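Local coordinates for conserved uncharacterized protein (predicted phosphoesterase COG0622) (Streptococcus pneumoniae, PDB 3CK2) that is uncharacterised but carries two manganese ions and probably acts as a phosphoesterase of the calcineurin-like superfamily, at residues K6-V11 with G31-V36; A35-G40 with T78-T83. All coordinates share one frame; numbering follows the deposited sequence.

Interactions 1 and 2 meet on strand 35-38 and share Ala35 and Val36. Their centres lie about 11 Å apart. Interaction 1 pairs this strand with strand 7-12 inside one sheet. Interaction 2 then joins it across the core to strand 78-83 of the other sheet. Two probable hydrogen bonds tie them together: Phe37 N with Ile10 O at 2.6 Å, and Thr78 OG1 with Gln7 OE1 at 2.9 Å. Interaction 2 is the one near the metal site, with the His38 side chain about 8 Å from a manganese ion. Its segments lead directly into the manganese ligands Asp41 and His84. The bound meso-tartaric acid lies about 11 Å from the side chain of Lys6, in interaction 1.

Interaction 1 of 2, residues K6-V11 with G31-V36; sequences KQTIIV and GKVDAV
The parallel strand pair of a beta-alpha-beta unit is made here, with Ile10 beside Val36 and Thr8 joined to Asp34. Strand 7-12 and strand 35-38 are its two strands, and helix 19-29 is the crossover. Ile10 N donates to Ala35 O at 3.1 Å. Beyond it, Val36 CA makes a CA-H...O contact to Ile10 O at 3.2 Å.

Asp34 grips Thr8 twice. Its backbone N gives a bent bond to Thr8 O at 2.9 Å. Its carboxylate accepts from the same residue: the bond from Thr8 N to Asp34 OD2 is 3.1 Å long and nearly straight (166°). OD2 is met on its anti side, 34° out of the carboxylate plane. Asp34 CG is anti to its carbonyl carbon (chi1 -61°), and from there OD2 reaches Thr8 N. The carboxylate also rests against CB and CG of Gln7.

Val33 lies across Thr8 and Ile10, crossing each at about a right angle. Its CG1 meets Thr8 CG2 at 3.8 Å, and its CG2 meets Ile10 CG1 at 4.1 Å. On the other face Ile9 CG2 touches Ala35 CB at 4.1 Å.

Helix 19-29 covers Ile10 and Val36 through Tyr29, while Leu75 of strand 70-75 packs on Ile9 and Ala35. Strand 145-150 pairs with the far edge of strand 7-12.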
loop_
_atom_site.group_PDB
_atom_site.type_symbol
_atom_site.label_atom_id
_atom_site.label_comp_id
_atom_site.label_asym_id
_atom_site.label_seq_id
_atom_site.Cartn_x
_atom_site.Cartn_y
_atom_site.Cartn_z
ATOM N N LYS A 6 0.007 19.334 1.272
ATOM C CA LYS A 6 -0.257 18.139 0.502
ATOM C C LYS A 6 0.778 17.081 0.840
ATOM O O LYS A 6 1.940 17.392 1.082
ATOM C CB LYS A 6 -0.259 18.449 -0.994
ATOM C CG LYS A 6 -0.597 17.252 -1.877
ATOM C CD LYS A 6 -0.986 17.670 -3.295
ATOM C CE LYS A 6 -0.295 16.775 -4.349
ATOM N NZ LYS A 6 0.919 17.401 -5.006
ATOM N N GLN A 7 0.323 15.831 0.914
ATOM C CA GLN A 7 1.185 14.693 1.154
ATOM C C GLN A 7 1.125 13.780 -0.058
ATOM O O GLN A 7 0.159 13.811 -0.835
ATOM C CB GLN A 7 0.719 13.924 2.380
ATOM C CG GLN A 7 0.726 14.720 3.676
ATOM C CD GLN A 7 -0.056 14.027 4.773
ATOM O OE1 GLN A 7 -0.986 13.264 4.503
ATOM N NE2 GLN A 7 0.316 14.275 6.001
ATOM N N THR A 8 2.195 13.019 -0.234
ATOM C CA THR A 8 2.291 12.005 -1.256
ATOM C C THR A 8 2.843 10.751 -0.580
ATOM O O THR A 8 3.839 10.812 0.143
ATOM C CB THR A 8 3.215 12.423 -2.412
ATOM O OG1 THR A 8 2.702 13.608 -3.008
ATOM C CG2 THR A 8 3.338 11.289 -3.461
ATOM N N ILE A 9 2.165 9.627 -0.787
ATOM C CA ILE A 9 2.682 8.352 -0.320
ATOM C C ILE A 9 2.802 7.413 -1.513
ATOM O O ILE A 9 2.093 7.556 -2.526
ATOM C CB ILE A 9 1.812 7.742 0.854
ATOM C CG1 ILE A 9 0.400 7.364 0.363
ATOM C CG2 ILE A 9 1.806 8.700 2.101
ATOM C CD1 ILE A 9 -0.385 6.521 1.357
ATOM N N ILE A 10 3.767 6.514 -1.395
ATOM C CA ILE A 10 4.049 5.455 -2.370
ATOM C C ILE A 10 3.794 4.131 -1.670
ATOM O O ILE A 10 4.303 3.904 -0.547
ATOM C CB ILE A 10 5.523 5.524 -2.948
ATOM C CG1 ILE A 10 5.747 6.843 -3.727
ATOM C CG2 ILE A 10 5.798 4.298 -3.881
ATOM C CD1 ILE A 10 4.820 7.003 -5.043
ATOM N N VAL A 11 2.955 3.298 -2.303
ATOM C CA VAL A 11 2.512 2.020 -1.749
ATOM C C VAL A 11 2.801 0.914 -2.761
ATOM O O VAL A 11 2.383 1.024 -3.920
ATOM C CB VAL A 11 0.986 2.048 -1.434
ATOM C CG1 VAL A 11 0.576 0.792 -0.646
ATOM C CG2 VAL A 11 0.614 3.337 -0.672
ATOM N N GLY A 31 12.747 9.944 0.966
ATOM C CA GLY A 31 13.204 11.320 1.163
ATOM C C GLY A 31 12.582 12.326 0.210
ATOM O O GLY A 31 12.776 13.519 0.385
ATOM N N LYS A 32 11.834 11.850 -0.791
ATOM C CA LYS A 32 11.159 12.744 -1.743
ATOM C C LYS A 32 9.632 12.712 -1.653
ATOM O O LYS A 32 8.980 13.510 -2.285
ATOM C CB LYS A 32 11.599 12.436 -3.184
ATOM C CG LYS A 32 13.099 12.612 -3.414
ATOM C CD LYS A 32 13.484 12.324 -4.878
ATOM C CE LYS A 32 14.877 12.868 -5.239
ATOM N NZ LYS A 32 15.119 12.995 -6.720
ATOM N N VAL A 33 9.076 11.776 -0.896
ATOM C CA VAL A 33 7.641 11.715 -0.626
ATOM C C VAL A 33 7.512 11.608 0.899
ATOM O O VAL A 33 8.523 11.399 1.606
ATOM C CB VAL A 33 6.974 10.496 -1.359
ATOM C CG1 VAL A 33 7.061 10.664 -2.854
ATOM C CG2 VAL A 33 7.609 9.194 -0.946
ATOM N N ASP A 34 6.297 11.730 1.429
ATOM C CA ASP A 34 6.120 11.637 2.887
ATOM C C ASP A 34 6.314 10.236 3.488
ATOM O O ASP A 34 6.737 10.123 4.615
ATOM C CB ASP A 34 4.766 12.211 3.292
ATOM C CG ASP A 34 4.639 13.650 2.916
ATOM O OD1 ASP A 34 4.853 14.517 3.790
ATOM O OD2 ASP A 34 4.409 13.913 1.729
ATOM N N ALA A 35 6.027 9.175 2.734
ATOM C CA ALA A 35 6.194 7.814 3.230
ATOM C C ALA A 35 6.138 6.853 2.065
ATOM O O ALA A 35 5.509 7.138 1.047
ATOM C CB ALA A 35 5.103 7.467 4.273
ATOM N N VAL A 36 6.830 5.713 2.230
ATOM C CA VAL A 36 6.828 4.624 1.288
ATOM C C VAL A 36 6.392 3.380 2.029
ATOM O O VAL A 36 6.966 3.055 3.060
ATOM C CB VAL A 36 8.212 4.440 0.589
ATOM C CG1 VAL A 36 8.175 3.245 -0.410
ATOM C CG2 VAL A 36 8.615 5.724 -0.132
#

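Interaction 2 of 2, residues A35-G40 with T78-T83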
loop_
_atom_site.group_PDB
_atom_site.type_symbol
_atom_site.label_atom_id
_atom_site.label_comp_id
_atom_site.label_asym_id
_atom_site.label_seq_id
_atom_site.Cartn_x
_atom_site.Cartn_y
_atom_site.Cartn_z
ATOM N N ALA A 35 6.027 9.175 2.734
ATOM C CA ALA A 35 6.194 7.814 3.230
ATOM C C ALA A 35 6.138 6.853 2.065
ATOM O O ALA A 35 5.509 7.138 1.047
ATOM C CB ALA A 35 5.103 7.467 4.273
ATOM N N VAL A 36 6.830 5.713 2.230
ATOM C CA VAL A 36 6.828 4.624 1.288
ATOM C C VAL A 36 6.392 3.380 2.029
ATOM O O VAL A 36 6.966 3.055 3.060
ATOM C CB VAL A 36 8.212 4.440 0.589
ATOM C CG1 VAL A 36 8.175 3.245 -0.410
ATOM C CG2 VAL A 36 8.615 5.724 -0.132
ATOM N N PHE A 37 5.390 2.671 1.486
ATOM C CA PHE A 37 4.816 1.463 2.134
ATOM C C PHE A 37 4.939 0.188 1.306
ATOM O O PHE A 37 4.746 0.203 0.093
ATOM C CB PHE A 37 3.318 1.664 2.417
ATOM C CG PHE A 37 3.039 2.805 3.301
ATOM C CD1 PHE A 37 2.937 2.617 4.660
ATOM C CD2 PHE A 37 2.901 4.085 2.779
ATOM C CE1 PHE A 37 2.688 3.664 5.498
ATOM C CE2 PHE A 37 2.666 5.154 3.628
ATOM C CZ PHE A 37 2.561 4.932 5.002
ATOM N N HIS A 38 5.164 -0.930 1.977
ATOM C CA HIS A 38 5.153 -2.232 1.313
ATOM C C HIS A 38 4.222 -3.098 2.129
ATOM O O HIS A 38 4.400 -3.206 3.313
ATOM C CB HIS A 38 6.564 -2.809 1.227
ATOM C CG HIS A 38 6.675 -4.026 0.378
ATOM N ND1 HIS A 38 5.947 -5.172 0.615
ATOM C CD2 HIS A 38 7.468 -4.295 -0.683
ATOM C CE1 HIS A 38 6.262 -6.076 -0.293
ATOM N NE2 HIS A 38 7.170 -5.562 -1.108
ATOM N N ASN A 39 3.204 -3.684 1.506
ATOM C CA ASN A 39 2.133 -4.355 2.243
ATOM C C ASN A 39 2.320 -5.879 2.372
ATOM O O ASN A 39 1.389 -6.613 2.710
ATOM C CB ASN A 39 0.777 -4.015 1.612
ATOM C CG ASN A 39 0.496 -2.519 1.574
ATOM O OD1 ASN A 39 1.092 -1.748 2.339
ATOM N ND2 ASN A 39 -0.440 -2.100 0.681
ATOM N N GLY A 40 3.542 -6.325 2.087
ATOM C CA GLY A 40 3.987 -7.672 2.379
ATOM C C GLY A 40 4.108 -8.613 1.198
ATOM O O GLY A 40 3.853 -8.273 0.034
ATOM N N THR A 78 -2.996 12.697 8.965
ATOM C CA THR A 78 -3.438 11.508 8.249
ATOM C C THR A 78 -3.019 10.208 8.934
ATOM O O THR A 78 -1.844 9.866 8.944
ATOM C CB THR A 78 -2.847 11.510 6.849
ATOM O OG1 THR A 78 -3.231 12.720 6.200
ATOM C CG2 THR A 78 -3.323 10.284 6.033
ATOM N N LYS A 79 -3.988 9.477 9.484
ATOM C CA LYS A 79 -3.745 8.157 10.074
ATOM C C LYS A 79 -3.929 7.038 9.032
ATOM O O LYS A 79 -5.043 6.796 8.520
ATOM C CB LYS A 79 -4.674 7.918 11.245
ATOM C CG LYS A 79 -4.485 6.569 11.928
ATOM C CD LYS A 79 -5.320 6.506 13.214
ATOM C CE LYS A 79 -5.075 5.235 13.986
ATOM N NZ LYS A 79 -5.740 5.266 15.298
ATOM N N ILE A 80 -2.818 6.364 8.748
ATOM C CA ILE A 80 -2.743 5.311 7.794
ATOM C C ILE A 80 -2.596 4.014 8.624
ATOM O O ILE A 80 -1.803 3.950 9.571
ATOM C CB ILE A 80 -1.513 5.542 6.851
ATOM C CG1 ILE A 80 -1.671 6.908 6.141
ATOM C CG2 ILE A 80 -1.325 4.370 5.873
ATOM C CD1 ILE A 80 -0.447 7.441 5.374
ATOM N N ILE A 81 -3.406 3.008 8.289
ATOM C CA ILE A 81 -3.261 1.671 8.835
ATOM C C ILE A 81 -2.929 0.759 7.651
ATOM O O ILE A 81 -3.241 1.066 6.513
ATOM C CB ILE A 81 -4.487 1.211 9.701
ATOM C CG1 ILE A 81 -5.729 0.880 8.859
ATOM C CG2 ILE A 81 -4.845 2.292 10.760
ATOM C CD1 ILE A 81 -6.913 0.338 9.710
ATOM N N GLN A 82 -2.268 -0.342 7.954
ATOM C CA GLN A 82 -1.590 -1.153 6.980
ATOM C C GLN A 82 -1.526 -2.590 7.465
ATOM O O GLN A 82 -1.103 -2.867 8.594
ATOM C CB GLN A 82 -0.176 -0.617 6.835
ATOM C CG GLN A 82 0.625 -1.206 5.747
ATOM C CD GLN A 82 2.066 -0.769 5.775
ATOM O OE1 GLN A 82 2.525 -0.108 6.730
ATOM N NE2 GLN A 82 2.807 -1.161 4.745
ATOM N N THR A 83 -1.920 -3.504 6.598
ATOM C CA THR A 83 -1.862 -4.935 6.900
ATOM C C THR A 83 -1.770 -5.668 5.583
ATOM O O THR A 83 -2.077 -5.090 4.543
ATOM C CB THR A 83 -3.100 -5.390 7.764
ATOM O OG1 THR A 83 -2.834 -6.653 8.357
ATOM C CG2 THR A 83 -4.385 -5.481 6.957
#
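Gln82 NE2 is held by two carbonyl oxygens, Asn39 OD1 across this contact and the backbone O of Arg55 outside it. The bond to Asn39 OD1 is 3.0 Å long. The donor lies in the carbonyl plane of Asn39, whereas OD1 is tilted somewhat from the Gln82 amide plane. His38 O is also 3.0 Å from Gln82 NE2, but the angle is too poor for a hydrogen bond. Gln82 CG is anti to its backbone N (chi1 -172°) and the chain beyond is extended, which carries the amide across to the other sheet.

The other end of that amide meets Phe37. Gln82 OE1 sits at the ring edge, in the ring plane, 3.4 Å from Phe37 CD1. The amide and ring planes are nearly perpendicular, 81° apart. Farther along the ring, Phe37 CZ touches Ile80 CD1 at 3.9 Å, and Ile80 CG2 packs against the same ring atom. Leu110 of strand 108-110 packs on both of these side chains.

Strands 35-38 and 78-83 belong to different sheets. Their axes run 25° from parallel and approach no closer than 8.9 Å. At that distance side chains, not backbone bonds, join these two layers of the calcineurin-like fold. At the turn after strand 35-38, Gly40 N donates to His38 ND1 in the ring plane. His38 NE2 bonds to Ser15 OG.

Asn39 ties the contact to the metal site. Its ND2 bonds to Tyr111 O, and its backbone O accepts from ND1 of the manganese ligand His84. The NH2 groups of both buried amides thus donate to carbonyl oxygens, and Asn39 is a second-shell residue that probably helps orient the His84 ring.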